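PDB 3ORQ: N5-Carboxyaminoimidazole ribonucleotide synthetase from Staphylococcus aureus subsp. aureus, which catalyses the ATP-dependent conversion of 5-aminoimidazole ribonucleotide and bicarbonate to N5-carboxyaminoimidazole ribonucleotide. Local coordinates for residues F148-R153 with K176-S181; S130-T135 with T180-A185; T255-I260 with Y267-A272; I84-L89 with A104-Q109. All blocks are in the same frame, centred on the assembly; numbering follows the deposited sequence.

Along the chain, interaction 4 closes first, inside the preATP-grasp domain; the other three fall within the ATP-grasp domain. Interaction 2 opens next, its segments enclosing strand 148-152 of interaction 1; both end on the same stretch, and interaction 3 comes last. Interactions 1 and 2, centres about 6 Å apart, share Thr180 and Ser181, and strands 148-152 and 183-187 are neighbours in one four-stranded antiparallel sheet. Interaction 3 belongs to a larger sheet, its centre about 20 Å from that of interaction 1, yet both reach ADP, held from two sheets as in the ATP-grasp fold generally. Interaction 4, centred about 19 Å from interaction 3, meets it where the side chain of Leu108 packs on the backbone of Ile271.

Interaction 1 (F148-R153 with K176-S181); sequences FIVKTR and KLIETS. With ADP (adenosine-5'-diphosphate), chain D.
Val150 is the first residue of strand 148-152 to meet segment 176-181. Its CG1 lies 3.9 Å from CD1 of Ile178, and the two side chains cross at about a right angle. CG1 is anti to the backbone N (chi1 -172°), while the carbonyl O of the same residue faces the CD2 methyl of Leu177. The side chain of Lys151, next along, sets out away from segment 176-181, and its extended chain brings NZ to ADP. NZ donates there twice, to O1A at 2.9 Å and to N7 at 3.2 Å, while also forming a salt bridge with Glu186. One ammonium group thus ties phosphate and adenine together and would probably offset negative charge on the phosphate. Thr152 meets segment 176-181 again: its CG2 approaches CD1 of Leu177 at 3.9 Å, again crosswise, and its CB lies 3.9 Å from OG of Ser181. Contact between the segments is mostly apolar, with the O of Val150 and the OG of Ser181 touching carbon atoms. The arrangement is that of the small antiparallel sheet of the ATP-grasp fold, one side backed by helices and a lysine reaching the nucleotide.

Interaction 2 (S130-T135 with T180-A185); sequences SVKEST and TSECVA
Val131 and Cys183 form an antiparallel hydrogen-bonded pair, joining edge strand 128-131 to strand 183-187 in the four-stranded sheet of the ATP-grasp fold. Both side chains go to the same face, where helices 136-143 and 171-178 pack. There CG1 of Val131 reaches past Cys183 to the residue two further along strand 183-187, 3.9 Å from CB of Ala185 and close to that residue's backbone N. The methyl thus lies diagonal to the paired residue, Cys183. Cys183 instead brings its CB to 3.4 Å from O of Val131, and its side chain packs on Leu177 and Ile178 of helix 171-178.

On the other face Ser130 stands opposite Val184 in a non-hydrogen-bonded pair. Their side chains belong to the surface that helix 111-120 covers through Leu112, Arg111 and Lys115.

Where the strand pairing gives out, Lys132 and Glu182 lie side by side and point the same way. The touch is made by their aliphatic parts, CB of Lys132 lying 3.7 Å from CG of Glu182. Their charged ends do not meet: NZ of Lys132 is 5.5 Å from OE1 of Glu182. The carboxylate instead makes a salt bridge to Arg153, so the residue just before strand 183-187 is tied to the one just after strand 148-152.

Between Val131 and Cys183 two backbone bonds run, from N of Val131 to O of Cys183 at 2.9 Å and from N of Cys183 to O of Val131 at 2.8 Å. In each the donor sits above the carbonyl plane, by 43° and 40° respectively.

Interaction 3 (T255-I260 with Y267-A272); sequences TVEFFI and YVNEIA. With MG (magnesium ion), chain C; ADP (adenosine-5'-diphosphate), chain D.
The ring of Phe259 carries Asn269 over one face: CB of Asn269 stands 3.7 Å from the ring centroid in a CH-pi contact, and the amide is stacked with the ring, the two planes 20° apart. The adenine of ADP approaches the same ring obliquely, N7 lying 3.6 Å from CZ of Phe259. Tyr267 has the carbonyl O of Phe259 at its ring edge, near the plane. The Asn269 amide is turned so that ND2 donates to O2A of ADP at 3.1 Å and, weakly, to OE1 of Glu257; CG anti to the backbone N (chi1 174°) starts the side chain on this course.

These residues lie on an antiparallel beta hairpin with a classic bulge, in which Asn269 and Glu270 both face Glu257. O of Glu257 accepts from N of Asn269 at 2.8 Å and only weakly from N of Glu270. The bulge lets adjacent residues both serve the nucleotide site.

Glu257 and Glu270 lie side by side, and the magnesium ion draws their carboxylates together: OE1 of Glu257 binds it at 2.5 Å, OE2 of Glu270 at 2.2 Å and O2A of ADP at 2.3 Å. His276, outside the hairpin, is hydrogen-bonded through NE2 to OE2 of Glu257. On the opposite face, CG1 of Val256 meets CG1 of Val268 at 3.7 Å, on the side where helix 234-245 packs.

Interaction 4 (I84-L89 with A104-Q109); sequences ISAQQL and AIQLLQ
Ile105 opens the contact from helix 103-109. Its CG1 meets CD2 of Leu89 at 3.6 Å, the two side chains crossing at about a right angle, while its CG2 lies 3.9 Å from the carbonyl O of Ile84. The branching of the isoleucine explains this division: CG1 is anti to the carbonyl carbon (chi1 -70°) and reaches the leucine, whereas CG2, anti to the backbone N, turns to the loop before helix 86-95. Tyr79 of strand 76-79 also packs on Ile105, placing the residue between sheet and helix. Gln106 follows with its aliphatic root: its CB is 3.6 Å from CB of Ala86. The small alanine side chain permits the close approach of the backbones here, CA of Ala86 lying 4.8 Å from CA of Gln106. One turn on from Ile105, Gln109 extends toward the start of the other helix, to the region of Ile84 and Ala86. That start is capped within its own segment, where OG of Ser85 accepts from N of Gln88 at 2.9 Å. The result is an N-capped helix whose first turn packs against a second helix, largely through apolar atoms, in the Rossmann-like preATP-grasp domain.

Interaction 1 (F148-R153 with K176-S181)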
# COMPACT_ATOMS: atom_id res chain seq x y z
N PHE A 148 10.57 33.09 25.56
CA PHE A 148 9.21 32.59 25.35
C PHE A 148 8.76 32.80 23.89
O PHE A 148 9.35 33.59 23.15
CB PHE A 148 8.19 33.20 26.32
CG PHE A 148 7.85 34.64 26.03
CD1 PHE A 148 8.68 35.68 26.48
CD2 PHE A 148 6.68 34.96 25.35
CE1 PHE A 148 8.36 37.00 26.21
CE2 PHE A 148 6.35 36.30 25.08
CZ PHE A 148 7.20 37.32 25.52
N ILE A 149 7.73 32.07 23.49
CA ILE A 149 7.31 32.09 22.09
C ILE A 149 5.81 32.36 21.95
O ILE A 149 5.01 31.77 22.65
CB ILE A 149 7.75 30.79 21.36
CG1 ILE A 149 7.23 30.76 19.92
CG2 ILE A 149 7.30 29.58 22.13
CD1 ILE A 149 8.11 29.92 18.99
N VAL A 150 5.47 33.26 21.04
CA VAL A 150 4.07 33.61 20.72
C VAL A 150 3.57 32.87 19.46
O VAL A 150 4.23 32.92 18.42
CB VAL A 150 3.93 35.13 20.54
CG1 VAL A 150 2.48 35.50 20.40
CG2 VAL A 150 4.54 35.85 21.73
N LYS A 151 2.45 32.16 19.57
CA LYS A 151 1.83 31.43 18.44
C LYS A 151 0.42 31.93 18.18
O LYS A 151 -0.33 32.18 19.13
CB LYS A 151 1.79 29.91 18.68
CG LYS A 151 3.11 29.29 19.12
CD LYS A 151 2.95 27.82 19.56
CE LYS A 151 4.28 27.24 20.00
NZ LYS A 151 4.15 25.83 20.50
N THR A 152 0.05 32.06 16.90
CA THR A 152 -1.36 32.29 16.56
C THR A 152 -2.15 31.10 17.06
O THR A 152 -1.65 29.97 17.08
CB THR A 152 -1.62 32.57 15.02
OG1 THR A 152 -1.66 31.35 14.27
CG2 THR A 152 -0.57 33.46 14.43
N ARG A 153 -3.38 31.34 17.49
CA ARG A 153 -4.14 30.25 18.05
C ARG A 153 -5.03 29.53 17.04
O ARG A 153 -5.59 28.46 17.36
CB ARG A 153 -4.88 30.66 19.32
CG ARG A 153 -5.82 31.79 19.19
CD ARG A 153 -6.21 32.28 20.57
NE ARG A 153 -7.34 31.51 21.08
CZ ARG A 153 -8.34 32.03 21.80
NH1 ARG A 153 -8.33 33.33 22.08
NH2 ARG A 153 -9.34 31.25 22.21
N LYS A 176 3.53 42.86 16.23
CA LYS A 176 3.17 42.80 14.82
C LYS A 176 2.33 41.57 14.45
O LYS A 176 1.58 41.59 13.47
CB LYS A 176 4.44 42.87 13.94
CG LYS A 176 4.23 43.41 12.50
CD LYS A 176 5.34 42.92 11.54
CE LYS A 176 6.62 43.76 11.64
NZ LYS A 176 6.37 45.19 11.25
N LEU A 177 2.44 40.50 15.24
CA LEU A 177 1.63 39.30 15.03
C LEU A 177 0.30 39.38 15.81
O LEU A 177 -0.75 38.99 15.32
CB LEU A 177 2.43 38.04 15.39
CG LEU A 177 1.85 36.65 15.10
CD1 LEU A 177 2.00 36.26 13.63
CD2 LEU A 177 2.49 35.60 16.00
N ILE A 178 0.38 39.94 17.02
CA ILE A 178 -0.77 40.03 17.92
C ILE A 178 -1.80 41.07 17.45
O ILE A 178 -3.00 40.92 17.69
CB ILE A 178 -0.30 40.29 19.36
CG1 ILE A 178 0.43 39.04 19.86
CG2 ILE A 178 -1.47 40.65 20.28
CD1 ILE A 178 1.63 39.31 20.73
N GLU A 179 -1.32 42.11 16.75
CA GLU A 179 -2.19 43.11 16.14
C GLU A 179 -3.09 42.53 15.03
O GLU A 179 -4.06 43.15 14.63
CB GLU A 179 -1.37 44.29 15.60
CG GLU A 179 -0.82 45.21 16.69
CD GLU A 179 0.23 46.20 16.17
OE1 GLU A 179 0.18 46.59 14.98
OE2 GLU A 179 1.12 46.60 16.96
N THR A 180 -2.76 41.33 14.56
CA THR A 180 -3.51 40.69 13.47
C THR A 180 -4.24 39.40 13.86
O THR A 180 -5.08 38.91 13.11
CB THR A 180 -2.61 40.37 12.25
OG1 THR A 180 -2.26 38.98 12.27
CG2 THR A 180 -1.35 41.22 12.23
N SER A 181 -3.91 38.83 15.02
CA SER A 181 -4.51 37.56 15.43
C SER A 181 -4.35 37.31 16.92
O SER A 181 -3.29 37.59 17.50
CB SER A 181 -3.93 36.40 14.62
OG SER A 181 -4.49 35.17 15.01
PB ADP D . 3.15 23.62 14.38
O1B ADP D . 1.79 23.34 14.97
O2B ADP D . 4.01 22.47 13.96
O3B ADP D . 3.08 24.72 13.35
PA ADP D . 4.41 23.63 16.93
O1A ADP D . 3.74 24.37 18.06
O2A ADP D . 4.23 22.14 16.83
O3A ADP D . 4.01 24.34 15.53
O5' ADP D . 5.99 23.92 16.94
C5' ADP D . 6.82 23.56 15.84
C4' ADP D . 8.24 23.37 16.34
O4' ADP D . 8.73 24.59 16.97
C3' ADP D . 8.36 22.27 17.40
O3' ADP D . 8.56 20.96 16.86
C2' ADP D . 9.58 22.73 18.19
O2' ADP D . 10.76 22.19 17.64
C1' ADP D . 9.57 24.25 18.09
N9 ADP D . 8.90 24.70 19.33
C8 ADP D . 7.59 24.97 19.45
N7 ADP D . 7.27 25.32 20.72
C5 ADP D . 8.43 25.28 21.42
C6 ADP D . 8.81 25.55 22.83
N6 ADP D . 7.85 25.93 23.72
N1 ADP D . 10.11 25.38 23.16
C2 ADP D . 11.05 24.98 22.27
N3 ADP D . 10.77 24.72 20.97
C4 ADP D . 9.50 24.85 20.51

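Interaction 2 (S130-T135 with T180-A185)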
# COMPACT_ATOMS: atom_id res chain seq x y z
N SER A 130 -2.74 33.15 27.55
CA SER A 130 -3.39 33.75 26.38
C SER A 130 -3.05 35.23 26.23
O SER A 130 -3.00 35.99 27.21
CB SER A 130 -4.91 33.54 26.40
OG SER A 130 -5.57 34.34 27.35
N VAL A 131 -2.79 35.62 24.98
CA VAL A 131 -2.48 37.00 24.63
C VAL A 131 -3.20 37.43 23.35
O VAL A 131 -2.75 37.12 22.24
CB VAL A 131 -0.93 37.26 24.54
CG1 VAL A 131 -0.15 35.98 24.43
CG2 VAL A 131 -0.59 38.19 23.38
N LYS A 132 -4.31 38.14 23.51
CA LYS A 132 -5.05 38.70 22.37
C LYS A 132 -4.78 40.19 22.17
O LYS A 132 -4.93 40.71 21.06
CB LYS A 132 -6.56 38.44 22.50
CG LYS A 132 -7.12 38.59 23.91
CD LYS A 132 -8.44 37.83 24.07
CE LYS A 132 -9.02 37.98 25.48
NZ LYS A 132 -9.55 39.36 25.74
N GLU A 133 -4.37 40.87 23.24
CA GLU A 133 -4.14 42.31 23.21
C GLU A 133 -2.67 42.70 23.36
O GLU A 133 -1.81 41.85 23.58
CB GLU A 133 -4.96 42.98 24.31
CG GLU A 133 -6.44 43.15 23.99
CD GLU A 133 -7.08 44.25 24.82
OE1 GLU A 133 -6.42 45.29 25.05
OE2 GLU A 133 -8.24 44.08 25.26
N SER A 134 -2.40 43.99 23.25
CA SER A 134 -1.05 44.55 23.35
C SER A 134 -0.45 44.43 24.76
O SER A 134 0.74 44.16 24.90
CB SER A 134 -1.07 46.02 22.93
OG SER A 134 -2.02 46.74 23.70
N THR A 135 -1.29 44.61 25.77
CA THR A 135 -0.86 44.62 27.18
C THR A 135 -0.70 43.24 27.77
O THR A 135 -0.02 43.07 28.79
CB THR A 135 -1.87 45.34 28.07
OG1 THR A 135 -3.18 44.81 27.81
CG2 THR A 135 -1.86 46.86 27.84
N THR A 180 -2.76 41.33 14.56
CA THR A 180 -3.51 40.69 13.47
C THR A 180 -4.24 39.40 13.86
O THR A 180 -5.08 38.91 13.11
CB THR A 180 -2.61 40.37 12.25
OG1 THR A 180 -2.26 38.98 12.27
CG2 THR A 180 -1.35 41.22 12.23
N SER A 181 -3.91 38.83 15.02
CA SER A 181 -4.51 37.56 15.43
C SER A 181 -4.35 37.31 16.92
O SER A 181 -3.29 37.59 17.50
CB SER A 181 -3.93 36.40 14.62
OG SER A 181 -4.49 35.17 15.01
N GLU A 182 -5.41 36.79 17.54
CA GLU A 182 -5.38 36.37 18.94
C GLU A 182 -4.32 35.28 19.09
O GLU A 182 -4.27 34.34 18.28
CB GLU A 182 -6.74 35.85 19.40
CG GLU A 182 -7.88 36.88 19.40
CD GLU A 182 -9.16 36.38 20.09
OE1 GLU A 182 -9.90 37.23 20.64
OE2 GLU A 182 -9.42 35.15 20.09
N CYS A 183 -3.48 35.40 20.11
CA CYS A 183 -2.35 34.50 20.25
C CYS A 183 -2.24 33.81 21.60
O CYS A 183 -3.01 34.09 22.52
CB CYS A 183 -1.06 35.26 19.97
SG CYS A 183 -0.80 35.58 18.24
N VAL A 184 -1.30 32.87 21.69
CA VAL A 184 -0.91 32.27 22.96
C VAL A 184 0.59 32.41 23.13
O VAL A 184 1.33 32.31 22.15
CB VAL A 184 -1.21 30.78 23.06
CG1 VAL A 184 -1.16 30.37 24.52
CG2 VAL A 184 -2.57 30.41 22.48
N ALA A 185 1.04 32.62 24.36
CA ALA A 185 2.47 32.54 24.69
C ALA A 185 2.78 31.37 25.65
O ALA A 185 1.95 30.97 26.45
CB ALA A 185 2.97 33.86 25.22

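Interaction 3 (T255-I260 with Y267-A272)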
# COMPACT_ATOMS: atom_id res chain seq x y z
N THR A 255 -2.42 11.66 16.87
CA THR A 255 -1.01 11.68 17.23
C THR A 255 -0.73 12.77 18.28
O THR A 255 -1.16 13.89 18.16
CB THR A 255 -0.12 11.96 15.99
OG1 THR A 255 -0.40 10.99 14.98
CG2 THR A 255 1.39 11.91 16.35
N VAL A 256 0.02 12.41 19.31
CA VAL A 256 0.43 13.34 20.36
C VAL A 256 1.91 13.63 20.16
O VAL A 256 2.72 12.69 20.12
CB VAL A 256 0.20 12.73 21.76
CG1 VAL A 256 0.56 13.73 22.93
CG2 VAL A 256 -1.21 12.25 21.91
N GLU A 257 2.25 14.91 20.03
CA GLU A 257 3.64 15.40 19.97
C GLU A 257 4.14 15.81 21.34
O GLU A 257 3.45 16.51 22.05
CB GLU A 257 3.74 16.63 19.08
CG GLU A 257 3.57 16.38 17.61
CD GLU A 257 3.78 17.64 16.79
OE1 GLU A 257 4.35 18.66 17.28
OE2 GLU A 257 3.38 17.63 15.62
N PHE A 258 5.38 15.43 21.67
CA PHE A 258 5.96 15.73 22.98
C PHE A 258 7.32 16.42 22.87
O PHE A 258 8.06 16.19 21.92
CB PHE A 258 6.21 14.46 23.81
CG PHE A 258 5.01 13.60 24.04
CD1 PHE A 258 4.56 12.74 23.05
CD2 PHE A 258 4.38 13.59 25.28
CE1 PHE A 258 3.46 11.90 23.28
CE2 PHE A 258 3.29 12.78 25.52
CZ PHE A 258 2.82 11.92 24.51
N PHE A 259 7.65 17.21 23.89
CA PHE A 259 8.99 17.73 24.05
C PHE A 259 9.71 16.98 25.18
O PHE A 259 9.13 16.66 26.21
CB PHE A 259 8.95 19.23 24.40
CG PHE A 259 8.34 20.09 23.35
CD1 PHE A 259 8.41 19.73 22.00
CD2 PHE A 259 7.69 21.27 23.69
CE1 PHE A 259 7.84 20.54 21.00
CE2 PHE A 259 7.12 22.10 22.71
CZ PHE A 259 7.21 21.73 21.35
N ILE A 260 10.99 16.71 24.99
CA ILE A 260 11.79 16.36 26.14
C ILE A 260 12.90 17.41 26.45
O ILE A 260 13.69 17.77 25.57
CB ILE A 260 12.30 14.90 26.09
CG1 ILE A 260 13.79 14.87 25.84
CG2 ILE A 260 11.45 13.94 25.14
CD1 ILE A 260 14.54 14.43 27.05
N TYR A 267 7.10 16.91 28.21
CA TYR A 267 5.88 17.71 28.12
C TYR A 267 5.07 17.32 26.87
O TYR A 267 5.64 17.06 25.79
CB TYR A 267 6.17 19.22 28.01
CG TYR A 267 7.13 19.86 29.02
CD1 TYR A 267 8.49 19.54 29.04
CD2 TYR A 267 6.68 20.86 29.89
CE1 TYR A 267 9.34 20.16 29.91
CE2 TYR A 267 7.53 21.48 30.74
CZ TYR A 267 8.86 21.13 30.75
OH TYR A 267 9.73 21.74 31.63
N VAL A 268 3.75 17.34 27.00
CA VAL A 268 2.88 17.29 25.84
C VAL A 268 2.93 18.64 25.14
O VAL A 268 2.68 19.67 25.78
CB VAL A 268 1.44 17.00 26.28
CG1 VAL A 268 0.57 16.69 25.09
CG2 VAL A 268 1.41 15.86 27.25
N ASN A 269 3.25 18.64 23.85
CA ASN A 269 3.17 19.83 23.01
C ASN A 269 1.79 20.07 22.39
O ASN A 269 1.14 21.07 22.66
CB ASN A 269 4.22 19.80 21.90
CG ASN A 269 4.07 20.98 20.89
OD1 ASN A 269 3.63 22.08 21.26
ND2 ASN A 269 4.41 20.73 19.62
N GLU A 270 1.37 19.16 21.51
CA GLU A 270 0.10 19.33 20.81
C GLU A 270 -0.45 17.98 20.34
O GLU A 270 0.29 17.00 20.28
CB GLU A 270 0.28 20.29 19.62
CG GLU A 270 1.06 19.71 18.41
CD GLU A 270 1.46 20.76 17.35
OE1 GLU A 270 1.17 21.98 17.54
OE2 GLU A 270 2.09 20.35 16.32
N ILE A 271 -1.74 17.95 20.00
CA ILE A 271 -2.38 16.74 19.49
C ILE A 271 -3.03 16.99 18.10
O ILE A 271 -3.77 17.97 17.92
CB ILE A 271 -3.45 16.22 20.44
CG1 ILE A 271 -2.99 16.28 21.89
CG2 ILE A 271 -3.89 14.78 20.04
CD1 ILE A 271 -4.11 15.88 22.89
N ALA A 272 -2.75 16.08 17.16
CA ALA A 272 -3.35 16.06 15.83
C ALA A 272 -4.39 14.94 15.80
O ALA A 272 -4.04 13.78 15.99
CB ALA A 272 -2.29 15.84 14.75
MG MG C . 4.09 20.32 15.44
PB ADP D . 3.15 23.62 14.38
O1B ADP D . 1.79 23.34 14.97
O2B ADP D . 4.01 22.47 13.96
O3B ADP D . 3.08 24.72 13.35
PA ADP D . 4.41 23.63 16.93
O1A ADP D . 3.74 24.37 18.06
O2A ADP D . 4.23 22.14 16.83
O3A ADP D . 4.01 24.34 15.53
O5' ADP D . 5.99 23.92 16.94
C5' ADP D . 6.82 23.56 15.84
C4' ADP D . 8.24 23.37 16.34
O4' ADP D . 8.73 24.59 16.97
C3' ADP D . 8.36 22.27 17.40
O3' ADP D . 8.56 20.96 16.86
C2' ADP D . 9.58 22.73 18.19
O2' ADP D . 10.76 22.19 17.64
C1' ADP D . 9.57 24.25 18.09
N9 ADP D . 8.90 24.70 19.33
C8 ADP D . 7.59 24.97 19.45
N7 ADP D . 7.27 25.32 20.72
C5 ADP D . 8.43 25.28 21.42
C6 ADP D . 8.81 25.55 22.83
N6 ADP D . 7.85 25.93 23.72
N1 ADP D . 10.11 25.38 23.16
C2 ADP D . 11.05 24.98 22.27
N3 ADP D . 10.77 24.72 20.97
C4 ADP D . 9.50 24.85 20.51

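Interaction 4 (I84-L89 with A104-Q109)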
# COMPACT_ATOMS: atom_id res chain seq x y z
N ILE A 84 -12.15 22.05 8.90
CA ILE A 84 -13.59 22.29 9.04
C ILE A 84 -14.03 22.96 10.33
O ILE A 84 -13.40 22.79 11.37
CB ILE A 84 -14.39 20.98 8.83
CG1 ILE A 84 -15.89 21.22 9.10
CG2 ILE A 84 -13.80 19.85 9.67
CD1 ILE A 84 -16.82 20.12 8.68
N SER A 85 -15.12 23.72 10.26
CA SER A 85 -15.65 24.34 11.46
C SER A 85 -16.35 23.31 12.33
O SER A 85 -17.12 22.47 11.84
CB SER A 85 -16.62 25.46 11.11
OG SER A 85 -17.94 24.98 11.04
N ALA A 86 -16.09 23.41 13.63
CA ALA A 86 -16.71 22.55 14.61
C ALA A 86 -18.23 22.61 14.53
O ALA A 86 -18.91 21.60 14.76
CB ALA A 86 -16.26 22.97 16.01
N GLN A 87 -18.75 23.81 14.24
CA GLN A 87 -20.18 24.01 14.15
C GLN A 87 -20.79 23.24 12.97
O GLN A 87 -21.85 22.66 13.11
CB GLN A 87 -20.52 25.50 14.07
CG GLN A 87 -21.78 25.89 14.85
CD GLN A 87 -23.04 25.13 14.39
OE1 GLN A 87 -23.60 24.29 15.13
NE2 GLN A 87 -23.47 25.41 13.15
N GLN A 88 -20.10 23.23 11.83
CA GLN A 88 -20.59 22.49 10.67
C GLN A 88 -20.56 20.98 10.95
O GLN A 88 -21.48 20.24 10.59
CB GLN A 88 -19.76 22.82 9.42
CG GLN A 88 -20.26 24.01 8.61
CD GLN A 88 -21.73 23.89 8.23
OE1 GLN A 88 -22.12 23.02 7.45
NE2 GLN A 88 -22.56 24.78 8.78
N LEU A 89 -19.47 20.54 11.57
CA LEU A 89 -19.21 19.15 11.81
C LEU A 89 -20.21 18.60 12.86
O LEU A 89 -20.66 17.47 12.75
CB LEU A 89 -17.77 18.99 12.27
CG LEU A 89 -17.20 17.60 12.55
CD1 LEU A 89 -17.32 16.72 11.29
CD2 LEU A 89 -15.74 17.70 13.02
N ALA A 104 -13.13 16.55 19.32
CA ALA A 104 -11.70 16.54 19.08
C ALA A 104 -11.37 17.77 18.26
O ALA A 104 -10.52 18.57 18.65
CB ALA A 104 -11.27 15.27 18.35
N ILE A 105 -12.08 17.94 17.15
CA ILE A 105 -11.84 19.05 16.25
C ILE A 105 -12.05 20.38 16.91
O ILE A 105 -11.16 21.21 16.84
CB ILE A 105 -12.71 19.00 14.99
CG1 ILE A 105 -12.27 17.85 14.08
CG2 ILE A 105 -12.66 20.34 14.26
CD1 ILE A 105 -10.98 18.09 13.29
N GLN A 106 -13.21 20.59 17.53
CA GLN A 106 -13.53 21.86 18.19
C GLN A 106 -12.40 22.33 19.09
O GLN A 106 -11.98 23.49 19.08
CB GLN A 106 -14.81 21.71 19.04
CG GLN A 106 -15.15 22.91 19.96
CD GLN A 106 -16.17 22.55 21.08
OE1 GLN A 106 -16.92 21.57 20.99
NE2 GLN A 106 -16.18 23.36 22.14
N LEU A 107 -11.93 21.40 19.89
CA LEU A 107 -11.08 21.69 21.01
C LEU A 107 -9.62 21.81 20.55
O LEU A 107 -8.89 22.66 21.03
CB LEU A 107 -11.31 20.58 22.01
CG LEU A 107 -10.72 20.64 23.39
CD1 LEU A 107 -11.42 19.60 24.27
CD2 LEU A 107 -9.22 20.36 23.24
N LEU A 108 -9.22 20.98 19.57
CA LEU A 108 -7.85 21.04 19.07
C LEU A 108 -7.56 22.06 17.98
O LEU A 108 -6.41 22.26 17.63
CB LEU A 108 -7.35 19.64 18.66
CG LEU A 108 -7.51 18.62 19.79
CD1 LEU A 108 -7.29 17.20 19.27
CD2 LEU A 108 -6.64 18.95 21.03
N GLN A 109 -8.60 22.70 17.44
CA GLN A 109 -8.47 23.73 16.40
C GLN A 109 -7.75 24.93 16.96
O GLN A 109 -6.97 25.61 16.29
CB GLN A 109 -9.85 24.24 16.00
CG GLN A 109 -10.45 23.62 14.79
CD GLN A 109 -11.85 24.13 14.52
OE1 GLN A 109 -12.35 23.99 13.40
NE2 GLN A 109 -12.50 24.69 15.55